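Local coordinates for protein carbonic anhydrase (PDB 7COI) that probably catalyses the reversible hydration of carbon dioxide to hydrogencarbonate and a proton, as a zinc-dependent beta-class carbonic anhydrase, at residues 166-172 with 247-253; 200-204 with 223-227; 236-242 with 279-285. All coordinates share one frame. Numbering follows the deposited sequence.

Interaction 1 (166-172 with 247-253); sequences RVKHVVI and ERGLQVH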
loop_
_atom_site.group_PDB
_atom_site.type_symbol
_atom_site.label_atom_id
_atom_site.label_comp_id
_atom_site.label_asym_id
_atom_site.label_seq_id
_atom_site.Cartn_x
_atom_site.Cartn_y
_atom_site.Cartn_z
ATOM N N ARG A 166 -2.022 -20.503 -13.843
ATOM C CA ARG A 166 -3.359 -21.109 -14.078
ATOM C C ARG A 166 -3.662 -22.172 -13.026
ATOM O O ARG A 166 -4.094 -23.316 -13.364
ATOM C CB ARG A 166 -3.440 -21.641 -15.512
ATOM C CG ARG A 166 -3.363 -20.548 -16.567
ATOM C CD ARG A 166 -3.360 -21.076 -18.004
ATOM N NE ARG A 166 -4.535 -21.885 -18.286
ATOM C CZ ARG A 166 -5.739 -21.412 -18.628
ATOM N NH1 ARG A 166 -5.934 -20.108 -18.749
ATOM N NH2 ARG A 166 -6.737 -22.259 -18.849
ATOM N N VAL A 167 -3.519 -21.823 -11.752
ATOM C CA VAL A 167 -3.915 -22.750 -10.670
ATOM C C VAL A 167 -5.391 -23.096 -10.838
ATOM O O VAL A 167 -6.172 -22.257 -11.343
ATOM C CB VAL A 167 -3.623 -22.135 -9.280
ATOM C CG1 VAL A 167 -2.135 -21.933 -9.070
ATOM C CG2 VAL A 167 -4.357 -20.822 -9.060
ATOM N N LYS A 168 -5.780 -24.260 -10.363
ATOM C CA LYS A 168 -7.190 -24.723 -10.429
ATOM C C LYS A 168 -7.916 -24.388 -9.136
ATOM O O LYS A 168 -9.172 -24.383 -9.137
ATOM C CB LYS A 168 -7.204 -26.230 -10.692
ATOM C CG LYS A 168 -6.652 -26.650 -12.043
ATOM C CD LYS A 168 -6.981 -28.087 -12.412
ATOM C CE LYS A 168 -6.442 -28.465 -13.775
ATOM N NZ LYS A 168 -4.988 -28.203 -13.850
ATOM N N HIS A 169 -7.173 -24.164 -8.041
ATOM C CA HIS A 169 -7.770 -23.974 -6.706
ATOM C C HIS A 169 -7.090 -22.793 -6.018
ATOM O O HIS A 169 -5.840 -22.722 -6.075
ATOM C CB HIS A 169 -7.588 -25.210 -5.829
ATOM C CG HIS A 169 -8.183 -26.431 -6.432
ATOM N ND1 HIS A 169 -9.523 -26.712 -6.290
ATOM C CD2 HIS A 169 -7.641 -27.407 -7.198
ATOM C CE1 HIS A 169 -9.784 -27.837 -6.924
ATOM N NE2 HIS A 169 -8.650 -28.279 -7.509
ATOM N N VAL A 170 -7.885 -21.929 -5.415
ATOM C CA VAL A 170 -7.391 -20.911 -4.433
ATOM C C VAL A 170 -7.951 -21.281 -3.081
ATOM O O VAL A 170 -9.175 -21.374 -2.936
ATOM C CB VAL A 170 -7.727 -19.465 -4.825
ATOM C CG1 VAL A 170 -7.094 -18.502 -3.797
ATOM C CG2 VAL A 170 -7.253 -19.144 -6.235
ATOM N N VAL A 171 -7.078 -21.473 -2.097
ATOM C CA VAL A 171 -7.461 -21.835 -0.734
ATOM C C VAL A 171 -7.094 -20.664 0.172
ATOM O O VAL A 171 -5.931 -20.245 0.139
ATOM C CB VAL A 171 -6.727 -23.117 -0.303
ATOM C CG1 VAL A 171 -7.035 -23.469 1.133
ATOM C CG2 VAL A 171 -6.999 -24.274 -1.250
ATOM N N ILE A 172 -8.037 -20.169 0.942
ATOM C CA ILE A 172 -7.759 -19.257 2.069
ATOM C C ILE A 172 -7.898 -20.102 3.310
ATOM O O ILE A 172 -8.990 -20.658 3.553
ATOM C CB ILE A 172 -8.649 -18.001 2.084
ATOM C CG1 ILE A 172 -8.487 -17.191 0.804
ATOM C CG2 ILE A 172 -8.333 -17.166 3.318
ATOM C CD1 ILE A 172 -9.406 -15.976 0.736
ATOM N N GLU A 247 -14.002 -19.304 -17.141
ATOM C CA GLU A 247 -13.212 -19.918 -18.230
ATOM C C GLU A 247 -12.835 -21.381 -17.919
ATOM O O GLU A 247 -12.888 -22.205 -18.874
ATOM C CB GLU A 247 -11.971 -19.075 -18.513
ATOM C CG GLU A 247 -11.038 -19.740 -19.513
ATOM C CD GLU A 247 -9.856 -20.526 -18.928
ATOM O OE1 GLU A 247 -9.270 -20.059 -17.913
ATOM O OE2 GLU A 247 -9.456 -21.569 -19.520
ATOM N N ARG A 248 -12.443 -21.721 -16.683
ATOM C CA ARG A 248 -11.891 -23.070 -16.410
ATOM C C ARG A 248 -12.396 -23.669 -15.105
ATOM O O ARG A 248 -11.853 -24.700 -14.692
ATOM C CB ARG A 248 -10.365 -23.082 -16.471
ATOM C CG ARG A 248 -9.651 -22.223 -15.426
ATOM C CD ARG A 248 -8.261 -22.793 -15.103
ATOM N NE ARG A 248 -7.587 -22.054 -14.036
ATOM C CZ ARG A 248 -7.083 -20.836 -14.187
ATOM N NH1 ARG A 248 -7.237 -20.191 -15.336
ATOM N NH2 ARG A 248 -6.500 -20.177 -13.192
ATOM N N GLY A 249 -13.436 -23.105 -14.502
ATOM C CA GLY A 249 -14.005 -23.633 -13.262
ATOM C C GLY A 249 -12.996 -23.526 -12.120
ATOM O O GLY A 249 -13.028 -24.410 -11.245
ATOM N N LEU A 250 -12.147 -22.485 -12.100
ATOM C CA LEU A 250 -11.306 -22.210 -10.898
ATOM C C LEU A 250 -12.208 -22.291 -9.685
ATOM O O LEU A 250 -13.353 -21.706 -9.688
ATOM C CB LEU A 250 -10.666 -20.824 -11.007
ATOM C CG LEU A 250 -9.967 -20.314 -9.741
ATOM C CD1 LEU A 250 -8.704 -21.080 -9.550
ATOM C CD2 LEU A 250 -9.624 -18.841 -9.843
ATOM N N GLN A 251 -11.741 -22.958 -8.636
ATOM C CA GLN A 251 -12.531 -23.088 -7.408
ATOM C C GLN A 251 -11.837 -22.293 -6.313
ATOM O O GLN A 251 -10.590 -22.251 -6.333
ATOM C CB GLN A 251 -12.654 -24.543 -7.014
ATOM C CG GLN A 251 -13.496 -25.336 -8.007
ATOM C CD GLN A 251 -13.473 -26.803 -7.667
ATOM O OE1 GLN A 251 -13.381 -27.194 -6.507
ATOM N NE2 GLN A 251 -13.506 -27.629 -8.693
ATOM N N VAL A 252 -12.635 -21.752 -5.400
ATOM C CA VAL A 252 -12.102 -21.097 -4.177
ATOM C C VAL A 252 -12.612 -21.849 -2.964
ATOM O O VAL A 252 -13.723 -22.378 -3.008
ATOM C CB VAL A 252 -12.425 -19.591 -4.164
ATOM C CG1 VAL A 252 -11.906 -18.935 -5.420
ATOM C CG2 VAL A 252 -13.917 -19.307 -3.969
ATOM N N HIS A 253 -11.792 -21.947 -1.928
ATOM C CA HIS A 253 -12.095 -22.787 -0.741
ATOM C C HIS A 253 -11.669 -22.050 0.513
ATOM O O HIS A 253 -10.551 -21.500 0.491
ATOM C CB HIS A 253 -11.337 -24.127 -0.815
ATOM C CG HIS A 253 -11.419 -24.805 -2.137
ATOM N ND1 HIS A 253 -12.469 -25.640 -2.431
ATOM C CD2 HIS A 253 -10.611 -24.788 -3.217
ATOM C CE1 HIS A 253 -12.309 -26.097 -3.656
ATOM N NE2 HIS A 253 -11.151 -25.626 -4.148
HETATM O O HOH W 1 -10.659 -25.953 -10.791
#
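E247, near the end of helix 239-248, opens the contact with a salt bridge, its OE2 lying 2.9 Å from R166 NH2. R248 joins this ionic network through E247 OE1, although its NH1 sits only 3.7 Å from R166 NH1; the shared carboxylate offsets the like charges. The R248 guanidinium also grips the backbone, NH2 and NE donating to V167 O at 2.8 and 3.0 Å. G249 leaves the helix with positive phi, and a water links its O to K168 O. L250 folds CD1 against V167 CG2 (4.4 Å) and V170 CG2 (4.1 Å). From Q251 onward the two segments pair as parallel strands: Q251 N donates to K168 O (3.0 Å), V170 N to Q251 O (2.9 Å), H253 N to V170 O (2.9 Å) and I172 N to H253 O (2.9 Å). V252 shares a face with V170 and packs with it on helix 216-236. On the other face H253 NE2 and H169 ND1 are hydrogen-bonded at 2.9 Å, and the H253 ring stacks on F81 of a second subunit. Strands 169-175 and 251-257, joined through intervening helices, form a parallel pair in the central sheet of the beta-carbonic anhydrase alpha/beta fold.

Interaction 2 (200-204 with 223-227); sequences LRQLR and LAELN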
loop_
_atom_site.group_PDB
_atom_site.type_symbol
_atom_site.label_atom_id
_atom_site.label_comp_id
_atom_site.label_asym_id
_atom_site.label_seq_id
_atom_site.Cartn_x
_atom_site.Cartn_y
_atom_site.Cartn_z
ATOM N N LEU A 200 -10.364 -6.954 10.063
ATOM C CA LEU A 200 -10.806 -7.805 11.181
ATOM C C LEU A 200 -11.651 -6.965 12.141
ATOM O O LEU A 200 -12.682 -7.480 12.585
ATOM C CB LEU A 200 -9.593 -8.419 11.854
ATOM C CG LEU A 200 -8.921 -9.542 11.075
ATOM C CD1 LEU A 200 -7.559 -9.846 11.656
ATOM C CD2 LEU A 200 -9.781 -10.789 11.125
ATOM N N ARG A 201 -11.263 -5.719 12.429
ATOM C CA ARG A 201 -12.089 -4.830 13.302
ATOM C C ARG A 201 -13.390 -4.449 12.600
ATOM O O ARG A 201 -14.406 -4.289 13.297
ATOM C CB ARG A 201 -11.301 -3.622 13.775
ATOM C CG ARG A 201 -10.164 -3.953 14.707
ATOM C CD ARG A 201 -9.503 -2.690 15.175
ATOM N NE ARG A 201 -8.375 -3.074 15.982
ATOM C CZ ARG A 201 -8.441 -3.327 17.271
ATOM N NH1 ARG A 201 -9.591 -3.148 17.911
ATOM N NH2 ARG A 201 -7.351 -3.708 17.913
ATOM N N GLN A 202 -13.411 -4.374 11.265
ATOM C CA GLN A 202 -14.668 -4.085 10.540
ATOM C C GLN A 202 -15.639 -5.267 10.758
ATOM O O GLN A 202 -16.860 -5.025 10.994
ATOM C CB GLN A 202 -14.395 -3.858 9.058
ATOM C CG GLN A 202 -13.571 -2.590 8.800
ATOM C CD GLN A 202 -13.255 -2.445 7.336
ATOM O OE1 GLN A 202 -12.899 -3.407 6.661
ATOM N NE2 GLN A 202 -13.417 -1.240 6.832
ATOM N N LEU A 203 -15.124 -6.497 10.662
ATOM C CA LEU A 203 -15.927 -7.717 10.911
ATOM C C LEU A 203 -16.366 -7.743 12.375
ATOM O O LEU A 203 -17.547 -8.089 12.626
ATOM C CB LEU A 203 -15.117 -8.965 10.543
ATOM C CG LEU A 203 -14.927 -9.190 9.059
ATOM C CD1 LEU A 203 -13.879 -10.269 8.822
ATOM C CD2 LEU A 203 -16.260 -9.552 8.400
ATOM N N ARG A 204 -15.477 -7.363 13.290
ATOM C CA ARG A 204 -15.830 -7.302 14.729
ATOM C C ARG A 204 -17.021 -6.342 14.942
ATOM O O ARG A 204 -18.001 -6.719 15.655
ATOM C CB ARG A 204 -14.612 -6.874 15.527
ATOM C CG ARG A 204 -14.883 -6.749 17.013
ATOM C CD ARG A 204 -13.628 -6.299 17.723
ATOM N NE ARG A 204 -13.884 -6.054 19.126
ATOM C CZ ARG A 204 -13.056 -5.464 19.957
ATOM N NH1 ARG A 204 -11.859 -5.057 19.543
ATOM N NH2 ARG A 204 -13.444 -5.277 21.207
ATOM N N LEU A 223 -14.349 -15.236 14.611
ATOM C CA LEU A 223 -13.806 -14.105 13.814
ATOM C C LEU A 223 -12.829 -14.656 12.768
ATOM O O LEU A 223 -12.803 -14.110 11.653
ATOM C CB LEU A 223 -13.149 -13.084 14.743
ATOM C CG LEU A 223 -12.642 -11.830 14.037
ATOM C CD1 LEU A 223 -13.706 -11.188 13.171
ATOM C CD2 LEU A 223 -12.122 -10.830 15.038
ATOM N N ALA A 224 -12.052 -15.690 13.079
ATOM C CA ALA A 224 -11.150 -16.350 12.103
ATOM C C ALA A 224 -11.973 -16.888 10.936
ATOM O O ALA A 224 -11.577 -16.742 9.812
ATOM C CB ALA A 224 -10.339 -17.434 12.780
ATOM N N GLU A 225 -13.124 -17.518 11.210
ATOM C CA GLU A 225 -14.031 -18.041 10.148
ATOM C C GLU A 225 -14.616 -16.886 9.338
ATOM O O GLU A 225 -14.670 -17.009 8.113
ATOM C CB GLU A 225 -15.191 -18.845 10.744
ATOM C CG GLU A 225 -14.716 -20.071 11.483
ATOM C CD GLU A 225 -15.796 -20.834 12.228
ATOM O OE1 GLU A 225 -16.828 -20.223 12.552
ATOM O OE2 GLU A 225 -15.574 -22.021 12.517
ATOM N N LEU A 226 -15.108 -15.841 10.009
ATOM C CA LEU A 226 -15.705 -14.669 9.325
ATOM C C LEU A 226 -14.636 -14.024 8.433
ATOM O O LEU A 226 -14.959 -13.628 7.312
ATOM C CB LEU A 226 -16.251 -13.687 10.359
ATOM C CG LEU A 226 -17.524 -14.133 11.087
ATOM C CD1 LEU A 226 -17.753 -13.183 12.223
ATOM C CD2 LEU A 226 -18.708 -14.196 10.134
ATOM N N ASN A 227 -13.386 -14.022 8.885
ATOM C CA ASN A 227 -12.244 -13.444 8.117
ATOM C C ASN A 227 -11.980 -14.273 6.866
ATOM O O ASN A 227 -11.728 -13.686 5.771
ATOM C CB ASN A 227 -11.026 -13.309 9.019
ATOM C CG ASN A 227 -9.864 -12.671 8.301
ATOM O OD1 ASN A 227 -10.051 -11.638 7.659
ATOM N ND2 ASN A 227 -8.696 -13.315 8.375
#
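Apolar packing carries most of this helix-helix contact. L223 reaches between L200 and L203: its CD1 lies 3.7 Å from L203 CB, while its CG is 4.2 Å from L200 CD2. The CA-to-CB bond of L203 points toward 223-227, and its CD1 lies 4.4 Å from L226 CB and 3.6 Å from N227 CA. The segments of helices 193-206 and 216-236 cross steeply, at 113° with axes 10.0 Å apart, a separation that leucine side chains fill. This crossing belongs to the helical layer beside the zinc site of the beta-carbonic anhydrase fold: the L200 side chain is about 6 Å from that of the zinc ligand C178, and that of N227 about 8 Å from the metal. Polar groups meet the apolar ones without hydrogen bonding across the segments. The N227 amide carbon CG touches L200 CD2 at 3.4 Å, and its ND2 makes a weak hydrogen bond to A144 O. R204 turns its guanidinium away to A184 O.

Interaction 3 (236-242 with 279-285); sequences TQKSVVL and RLTSFKT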
loop_
_atom_site.group_PDB
_atom_site.type_symbol
_atom_site.label_atom_id
_atom_site.label_comp_id
_atom_site.label_asym_id
_atom_site.label_seq_id
_atom_site.Cartn_x
_atom_site.Cartn_y
_atom_site.Cartn_z
ATOM N N THR A 236 -12.863 -12.929 -4.866
ATOM C CA THR A 236 -13.741 -12.992 -6.056
ATOM C C THR A 236 -14.098 -11.602 -6.590
ATOM O O THR A 236 -14.582 -11.555 -7.724
ATOM C CB THR A 236 -14.985 -13.845 -5.776
ATOM O OG1 THR A 236 -15.725 -13.302 -4.690
ATOM C CG2 THR A 236 -14.635 -15.279 -5.453
ATOM N N GLN A 237 -13.831 -10.521 -5.855
ATOM C CA GLN A 237 -14.003 -9.114 -6.323
ATOM C C GLN A 237 -12.761 -8.677 -7.093
ATOM O O GLN A 237 -12.238 -7.582 -6.848
ATOM C CB GLN A 237 -14.322 -8.190 -5.159
ATOM C CG GLN A 237 -15.695 -8.478 -4.570
ATOM C CD GLN A 237 -16.027 -7.629 -3.366
ATOM O OE1 GLN A 237 -15.167 -7.318 -2.553
ATOM N NE2 GLN A 237 -17.297 -7.268 -3.224
ATOM N N LYS A 238 -12.264 -9.571 -7.928
ATOM C CA LYS A 238 -11.073 -9.364 -8.766
ATOM C C LYS A 238 -11.409 -9.966 -10.117
ATOM O O LYS A 238 -11.755 -11.169 -10.159
ATOM C CB LYS A 238 -9.854 -10.046 -8.165
ATOM C CG LYS A 238 -9.437 -9.488 -6.815
ATOM C CD LYS A 238 -8.161 -10.126 -6.287
ATOM C CE LYS A 238 -7.904 -9.734 -4.839
ATOM N NZ LYS A 238 -7.746 -8.269 -4.704
ATOM N N SER A 239 -11.274 -9.182 -11.170
ATOM C CA SER A 239 -11.620 -9.651 -12.535
ATOM C C SER A 239 -10.818 -10.913 -12.876
ATOM O O SER A 239 -11.405 -11.856 -13.484
ATOM C CB SER A 239 -11.416 -8.578 -13.558
ATOM O OG SER A 239 -12.033 -8.985 -14.776
ATOM N N VAL A 240 -9.541 -10.985 -12.470
ATOM C CA VAL A 240 -8.679 -12.132 -12.880
ATOM C C VAL A 240 -9.273 -13.430 -12.321
ATOM O O VAL A 240 -9.244 -14.487 -13.052
ATOM C CB VAL A 240 -7.196 -11.938 -12.512
ATOM C CG1 VAL A 240 -6.959 -11.906 -11.006
ATOM C CG2 VAL A 240 -6.325 -13.003 -13.142
ATOM N N VAL A 241 -9.786 -13.395 -11.100
ATOM C CA VAL A 241 -10.403 -14.579 -10.461
ATOM C C VAL A 241 -11.745 -14.889 -11.138
ATOM O O VAL A 241 -11.984 -16.078 -11.465
ATOM C CB VAL A 241 -10.561 -14.363 -8.949
ATOM C CG1 VAL A 241 -11.318 -15.497 -8.283
ATOM C CG2 VAL A 241 -9.189 -14.167 -8.305
ATOM N N LEU A 242 -12.616 -13.897 -11.290
ATOM C CA LEU A 242 -13.957 -14.134 -11.913
ATOM C C LEU A 242 -13.780 -14.725 -13.317
ATOM O O LEU A 242 -14.530 -15.674 -13.653
ATOM C CB LEU A 242 -14.752 -12.830 -11.957
ATOM C CG LEU A 242 -15.179 -12.305 -10.596
ATOM C CD1 LEU A 242 -15.605 -10.855 -10.684
ATOM C CD2 LEU A 242 -16.269 -13.163 -9.996
ATOM N N ARG A 279 -21.616 -9.645 -8.676
ATOM C CA ARG A 279 -20.140 -9.445 -8.586
ATOM C C ARG A 279 -19.554 -9.420 -9.995
ATOM O O ARG A 279 -18.760 -8.550 -10.306
ATOM C CB ARG A 279 -19.508 -10.543 -7.732
ATOM C CG ARG A 279 -18.058 -10.263 -7.368
ATOM C CD ARG A 279 -17.619 -10.998 -6.125
ATOM N NE ARG A 279 -18.535 -10.718 -5.042
ATOM C CZ ARG A 279 -18.943 -11.588 -4.122
ATOM N NH1 ARG A 279 -18.442 -12.807 -4.047
ATOM N NH2 ARG A 279 -19.850 -11.224 -3.242
ATOM N N LEU A 280 -19.976 -10.351 -10.853
ATOM C CA LEU A 280 -19.555 -10.409 -12.282
ATOM C C LEU A 280 -19.843 -9.057 -12.942
ATOM O O LEU A 280 -18.938 -8.466 -13.580
ATOM C CB LEU A 280 -20.375 -11.518 -12.959
ATOM C CG LEU A 280 -19.713 -12.616 -13.784
ATOM C CD1 LEU A 280 -18.216 -12.816 -13.513
ATOM C CD2 LEU A 280 -20.501 -13.913 -13.582
ATOM N N THR A 281 -21.087 -8.577 -12.810
ATOM C CA THR A 281 -21.540 -7.309 -13.428
ATOM C C THR A 281 -20.652 -6.169 -12.923
ATOM O O THR A 281 -20.283 -5.311 -13.734
ATOM C CB THR A 281 -22.999 -7.026 -13.068
ATOM O OG1 THR A 281 -23.749 -8.151 -13.545
ATOM C CG2 THR A 281 -23.484 -5.707 -13.631
ATOM N N SER A 282 -20.342 -6.182 -11.625
ATOM C CA SER A 282 -19.708 -5.046 -10.906
ATOM C C SER A 282 -18.187 -5.060 -11.089
ATOM O O SER A 282 -17.606 -3.969 -10.991
ATOM C CB SER A 282 -20.053 -5.065 -9.455
ATOM O OG SER A 282 -21.443 -4.887 -9.261
ATOM N N PHE A 283 -17.571 -6.226 -11.355
ATOM C CA PHE A 283 -16.094 -6.373 -11.301
ATOM C C PHE A 283 -15.443 -6.846 -12.593
ATOM O O PHE A 283 -14.214 -6.551 -12.742
ATOM C CB PHE A 283 -15.701 -7.276 -10.137
ATOM C CG PHE A 283 -15.755 -6.566 -8.811
ATOM C CD1 PHE A 283 -14.683 -5.810 -8.355
ATOM C CD2 PHE A 283 -16.894 -6.632 -8.022
ATOM C CE1 PHE A 283 -14.757 -5.144 -7.142
ATOM C CE2 PHE A 283 -16.973 -5.959 -6.816
ATOM C CZ PHE A 283 -15.914 -5.209 -6.384
ATOM N N LYS A 284 -16.143 -7.552 -13.492
ATOM C CA LYS A 284 -15.454 -8.067 -14.710
ATOM C C LYS A 284 -15.077 -6.883 -15.623
ATOM O O LYS A 284 -15.963 -6.032 -15.839
ATOM C CB LYS A 284 -16.320 -9.106 -15.427
ATOM C CG LYS A 284 -15.562 -10.044 -16.357
ATOM C CD LYS A 284 -16.374 -11.286 -16.768
ATOM C CE LYS A 284 -17.814 -10.951 -17.125
ATOM N NZ LYS A 284 -18.423 -11.914 -18.071
ATOM N N THR A 285 -13.825 -6.781 -16.118
ATOM C CA THR A 285 -13.355 -5.653 -16.977
ATOM C C THR A 285 -12.889 -6.141 -18.354
ATOM O O THR A 285 -12.226 -7.183 -18.316
ATOM C CB THR A 285 -12.239 -4.851 -16.290
ATOM O OG1 THR A 285 -11.179 -5.726 -15.912
ATOM C CG2 THR A 285 -12.727 -4.128 -15.050
#
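F283 offers one ring face to Q237, whose CB stands 3.7 Å from the ring centroid and 15° off the normal, a CH-pi contact. The backbone of Q237 follows, its O 3.4 Å from F283 CD1, and Q237 CG packs on R279 CD at 3.5 Å. L242 points its CA-to-CB bond toward helix 273-283; its CD1 touches F283 CB at 3.6 Å, and its CB meets L280 CD1 at 3.8 Å. Two hydrogen bonds flank this apolar patch. R279 NH1 donates to T236 OG1 (2.8 Å), joining the C-terminal helix to the end of helix 216-236. T285 N donates to S239 OG (3.1 Å), holding the chain just after it leaves helix 273-283 against the first turn of helix 239-248; S239 OG also bonds to E243. R279 has further partners in a salt bridge to E271 of its own chain and another to E205 of the third subunit. The Q237 amide likewise reaches that subunit, its OE1 bonding Q202 and its NE2 E205. The chemistry is therefore divided: carbons of Q237, L242, L280 and F283 join the C-terminal helix to the turn after helix 216-236 and to the start of helix 239-248, while the polar ends of R279 and Q237 carry the contact into the subunit interface.

How the interactions relate
Following the chain from the N terminus, 166-172 comes first, taking in the start of strand 169-175. Interaction 2 then closes the shortest loop, 200-204 to 223-227, nested within the larger one that interaction 1 closes at 247-253. Helix 216-236 runs from interaction 2 to the turn where interaction 3 opens at 236-242, so these two are in series. Interaction 3 closes only at 279-285, so it crosses interaction 1. Both use helix 239-248 and touch where L250 CD2 packs 4.0 Å from V241 O. Interaction 1 lies in the central sheet, interaction 2 joins helices near the zinc, and interaction 3 brings in the C-terminal helix; interactions 2 and 3 both touch the third subunit.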